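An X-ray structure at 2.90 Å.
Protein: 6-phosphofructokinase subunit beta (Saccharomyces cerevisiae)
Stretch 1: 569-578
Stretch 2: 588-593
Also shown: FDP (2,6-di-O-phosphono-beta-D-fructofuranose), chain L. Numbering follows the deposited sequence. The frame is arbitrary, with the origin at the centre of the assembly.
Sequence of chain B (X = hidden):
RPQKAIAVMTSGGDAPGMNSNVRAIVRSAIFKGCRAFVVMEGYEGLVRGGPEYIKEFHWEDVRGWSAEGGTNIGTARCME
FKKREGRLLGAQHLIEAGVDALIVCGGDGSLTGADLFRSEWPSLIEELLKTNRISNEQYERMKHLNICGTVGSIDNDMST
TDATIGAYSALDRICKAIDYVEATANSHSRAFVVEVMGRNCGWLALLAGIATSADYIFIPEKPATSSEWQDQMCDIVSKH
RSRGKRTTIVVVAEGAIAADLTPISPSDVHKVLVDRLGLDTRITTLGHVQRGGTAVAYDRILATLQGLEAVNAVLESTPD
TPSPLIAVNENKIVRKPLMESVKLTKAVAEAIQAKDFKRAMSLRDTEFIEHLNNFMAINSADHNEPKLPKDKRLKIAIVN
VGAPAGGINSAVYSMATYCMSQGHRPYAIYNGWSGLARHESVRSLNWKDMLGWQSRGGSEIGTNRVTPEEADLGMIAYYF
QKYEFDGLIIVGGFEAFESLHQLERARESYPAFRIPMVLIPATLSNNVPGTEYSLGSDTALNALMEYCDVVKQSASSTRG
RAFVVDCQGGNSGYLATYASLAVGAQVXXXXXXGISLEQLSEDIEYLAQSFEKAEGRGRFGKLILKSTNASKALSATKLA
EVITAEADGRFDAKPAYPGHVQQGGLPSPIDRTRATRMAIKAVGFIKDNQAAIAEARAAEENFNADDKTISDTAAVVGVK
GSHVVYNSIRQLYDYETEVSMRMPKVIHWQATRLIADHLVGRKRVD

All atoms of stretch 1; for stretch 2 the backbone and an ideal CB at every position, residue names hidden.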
# COMPACT_ATOMS: atom_id res chain seq x y z
N GLY B 569 2.02 -9.36 17.23
CA GLY B 569 2.71 -8.96 18.42
C GLY B 569 3.01 -7.48 18.48
O GLY B 569 3.79 -7.05 19.32
N GLY B 570 2.40 -6.69 17.61
CA GLY B 570 2.66 -5.27 17.67
C GLY B 570 4.15 -4.90 17.74
O GLY B 570 4.94 -5.22 16.85
N ASN B 571 4.55 -4.22 18.80
CA ASN B 571 5.94 -3.84 18.91
C ASN B 571 6.75 -4.84 19.71
O ASN B 571 7.94 -4.59 20.00
CB ASN B 571 6.07 -2.46 19.55
CG ASN B 571 5.52 -1.36 18.68
OD1 ASN B 571 5.74 -1.33 17.48
ND2 ASN B 571 4.82 -0.43 19.29
N SER B 572 6.12 -5.95 20.09
CA SER B 572 6.80 -6.97 20.87
C SER B 572 7.22 -8.17 20.03
O SER B 572 6.38 -8.84 19.42
CB SER B 572 5.90 -7.46 22.00
OG SER B 572 6.49 -8.60 22.59
N GLY B 573 8.53 -8.44 20.03
CA GLY B 573 9.07 -9.56 19.29
C GLY B 573 8.97 -10.89 20.02
O GLY B 573 9.50 -11.91 19.59
N TYR B 574 8.26 -10.88 21.14
CA TYR B 574 8.11 -12.09 21.91
C TYR B 574 7.62 -13.28 21.08
O TYR B 574 8.27 -14.33 21.02
CB TYR B 574 7.16 -11.84 23.07
CG TYR B 574 6.91 -13.09 23.87
CD1 TYR B 574 7.85 -13.55 24.79
CD2 TYR B 574 5.74 -13.80 23.71
CE1 TYR B 574 7.62 -14.70 25.53
CE2 TYR B 574 5.50 -14.93 24.42
CZ TYR B 574 6.43 -15.38 25.34
OH TYR B 574 6.11 -16.49 26.10
N LEU B 575 6.46 -13.13 20.43
CA LEU B 575 5.89 -14.21 19.64
C LEU B 575 6.77 -14.69 18.49
O LEU B 575 6.97 -15.89 18.31
CB LEU B 575 4.52 -13.79 19.11
CG LEU B 575 3.77 -14.80 18.22
CD1 LEU B 575 3.49 -16.15 18.89
CD2 LEU B 575 2.47 -14.14 17.82
N ALA B 576 7.30 -13.75 17.72
CA ALA B 576 8.16 -14.14 16.61
C ALA B 576 9.39 -14.90 17.12
O ALA B 576 9.81 -15.90 16.54
CB ALA B 576 8.59 -12.90 15.85
N THR B 577 9.97 -14.42 18.22
CA THR B 577 11.15 -15.04 18.80
C THR B 577 10.94 -16.47 19.22
O THR B 577 11.64 -17.36 18.74
CB THR B 577 11.68 -14.28 20.01
OG1 THR B 577 12.11 -12.97 19.59
CG2 THR B 577 12.85 -15.03 20.63
N TYR B 578 9.99 -16.69 20.11
CA TYR B 578 9.75 -18.06 20.55
C TYR B 578 9.24 -18.96 19.44
O TYR B 578 9.62 -20.14 19.38
CB TYR B 578 8.85 -18.09 21.80
CG TYR B 578 9.64 -17.67 23.02
CD1 TYR B 578 9.88 -16.32 23.28
CD2 TYR B 578 10.33 -18.61 23.78
CE1 TYR B 578 10.79 -15.93 24.26
CE2 TYR B 578 11.25 -18.23 24.76
CZ TYR B 578 11.47 -16.89 24.98
OH TYR B 578 12.39 -16.52 25.92
N UNK B 588 14.63 -14.40 11.75
CA UNK B 588 13.47 -13.83 12.40
C UNK B 588 13.73 -12.32 12.60
O UNK B 588 14.77 -11.90 13.11
CB UNK B 588 13.18 -14.53 13.73
N UNK B 589 12.79 -11.50 12.15
CA UNK B 589 12.93 -10.06 12.28
C UNK B 589 11.92 -9.56 13.32
O UNK B 589 10.74 -9.93 13.26
CB UNK B 589 12.73 -9.37 10.93
N UNK B 590 12.37 -8.71 14.25
CA UNK B 590 11.49 -8.19 15.29
C UNK B 590 11.43 -6.69 15.37
O UNK B 590 12.35 -6.00 14.95
CB UNK B 590 11.93 -8.74 16.65
N UNK B 591 10.35 -6.14 15.94
CA UNK B 591 10.19 -4.69 16.04
C UNK B 591 11.33 -4.00 16.74
O UNK B 591 11.78 -2.94 16.32
CB UNK B 591 8.89 -4.36 16.77
N UNK B 592 11.80 -4.60 17.81
CA UNK B 592 12.87 -4.01 18.58
C UNK B 592 14.19 -3.86 17.81
O UNK B 592 15.00 -3.02 18.14
CB UNK B 592 13.10 -4.86 19.83
N UNK B 593 14.39 -4.67 16.77
CA UNK B 593 15.61 -4.62 15.98
C UNK B 593 15.46 -3.99 14.62
O UNK B 593 16.35 -3.29 14.16
CB UNK B 593 16.16 -6.04 15.81
P1 FDP L . -2.18 -6.16 20.70
O1P FDP L . -2.78 -5.32 21.77
O2P FDP L . -1.61 -7.54 21.30
O3P FDP L . -0.93 -5.43 20.01
O1 FDP L . -1.09 -8.39 17.17
C1 FDP L . -1.42 -7.38 18.13
C2 FDP L . -2.91 -7.47 18.49
O2 FDP L . -3.24 -6.57 19.56
C3 FDP L . -3.29 -8.91 18.83
O3 FDP L . -3.61 -8.97 20.23
C4 FDP L . -4.55 -9.13 18.01
O4 FDP L . -4.63 -10.51 17.65
C5 FDP L . -4.21 -8.29 16.78
O5 FDP L . -3.71 -7.08 17.36
C6 FDP L . -5.40 -7.95 15.88
O6 FDP L . -6.29 -7.05 16.55
P2 FDP L . -7.38 -6.19 15.72
O4P FDP L . -8.01 -5.15 16.55
O5P FDP L . -6.62 -5.58 14.44
O6P FDP L . -8.42 -7.27 15.14

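Stretch 1 presents two kinds of surface to its partner: a type II' turn from G569 to S572, whose G570 and N571 carbonyl oxygens lie against position 591, and the first turn of a helix that begins after G573, its N-cap residue. The CA-to-CB vectors of stretch 2 can be judged against these two features.

At position 588 the backbone is extended (phi/psi -149/128°) and CA-to-CB points toward the helix, but its ideal CB lies 4.6 Å from A576 O and 5.5 Å from T577 CA. Nothing there selects sharply; a small apolar or small polar side chain would suit. The residue is S588, in the p rotamer, and the closest approach of its side chain is S588 CB to A576 O, 4.6 Å, beyond contact distance, so it lines the interface without making a contact.

Position 589 continues the strand (-110/133°) with CA-to-CB pointing away and no atom of stretch 1 within 5.5 Å of the ideal CB. Stretch 1 therefore says little about its identity. The residue is Y589, whose side chain makes no contact with stretch 1; the contact is through the backbone, with Y589 O 4.5 Å from A576 CB.

At position 590 the chain is still extended (-124/157°) and CA-to-CB again points toward stretch 1. The ideal CB is 4.0 Å from G573 CA, 5.2 Å from T577 OG1 and 5.4 Å from A576 CB, a mostly apolar niche that favours a compact side chain such as valine, alanine or threonine. The residue is V590. Its CG1 packs 3.6 Å from G573 CA, 4.1 Å from A576 CB and 4.0 Å from T577 OG1. The absence of a side chain at G573 matters here, because an ideal CB on it would stand 2.6 Å from V590 CG1, a clash.

Position 591 turns to -56/-41°, angles that admit proline as well as many other residues. Its CA-to-CB points toward the turn, with the ideal CB 3.4 Å from N571 O and 4.0 Å from G570 O. Small aliphatic residues or proline could fit; a donor might also exploit the carbonyls. P591 occupies it with a C-gamma exo ring: CB is 3.3 Å from N571 O, CG 3.3 Å from G570 O, and CD 3.8 Å from G573 CA. It has the largest area covered by stretch 1 of the six residues.

Position 592 (-63/-23°) has CA-to-CB sideways, its ideal CB 5.2 Å from N571 O. A short side chain would leave the backbone N of G573 unreached; a longer one with an acceptor, such as glutamate or glutamine, could reach it. E592 does so by bending back, with chi1 m and chi2 at 100°, between wells. G573 N donates to E592 OE2 at 2.8 Å with an N-H...acceptor angle of 173°, so the carboxylate meets the chain just before the helix.

Position 593 is out of reach, leaving the choice open, with polar residues acceptable. E593 makes no contact with stretch 1; its backbone N donates to V590 O at 3.0 Å, closing the local turn.

Stretch 2, residues 588-593: SYVPEE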
# COMPACT_ATOMS: atom_id res chain seq x y z
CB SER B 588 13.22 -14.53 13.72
OG SER B 588 14.07 -14.02 14.72
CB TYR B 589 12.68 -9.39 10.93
CG TYR B 589 13.72 -9.71 9.89
CD1 TYR B 589 13.34 -10.14 8.62
CD2 TYR B 589 15.07 -9.59 10.16
CE1 TYR B 589 14.30 -10.45 7.65
CE2 TYR B 589 16.03 -9.90 9.21
CZ TYR B 589 15.64 -10.33 7.96
OH TYR B 589 16.59 -10.63 7.00
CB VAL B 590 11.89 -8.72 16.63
CG1 VAL B 590 11.49 -10.20 16.72
CG2 VAL B 590 13.40 -8.55 16.83
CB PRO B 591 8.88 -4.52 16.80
CG PRO B 591 8.15 -5.82 16.57
CD PRO B 591 9.26 -6.84 16.65
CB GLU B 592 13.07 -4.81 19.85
CG GLU B 592 11.75 -4.98 20.63
CD GLU B 592 11.09 -6.35 20.42
OE1 GLU B 592 11.33 -6.96 19.35
OE2 GLU B 592 10.34 -6.80 21.32
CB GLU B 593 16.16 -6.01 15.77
CG GLU B 593 16.90 -6.57 16.94
CD GLU B 593 17.55 -7.88 16.58
OE1 GLU B 593 18.16 -7.94 15.50
OE2 GLU B 593 17.45 -8.85 17.37
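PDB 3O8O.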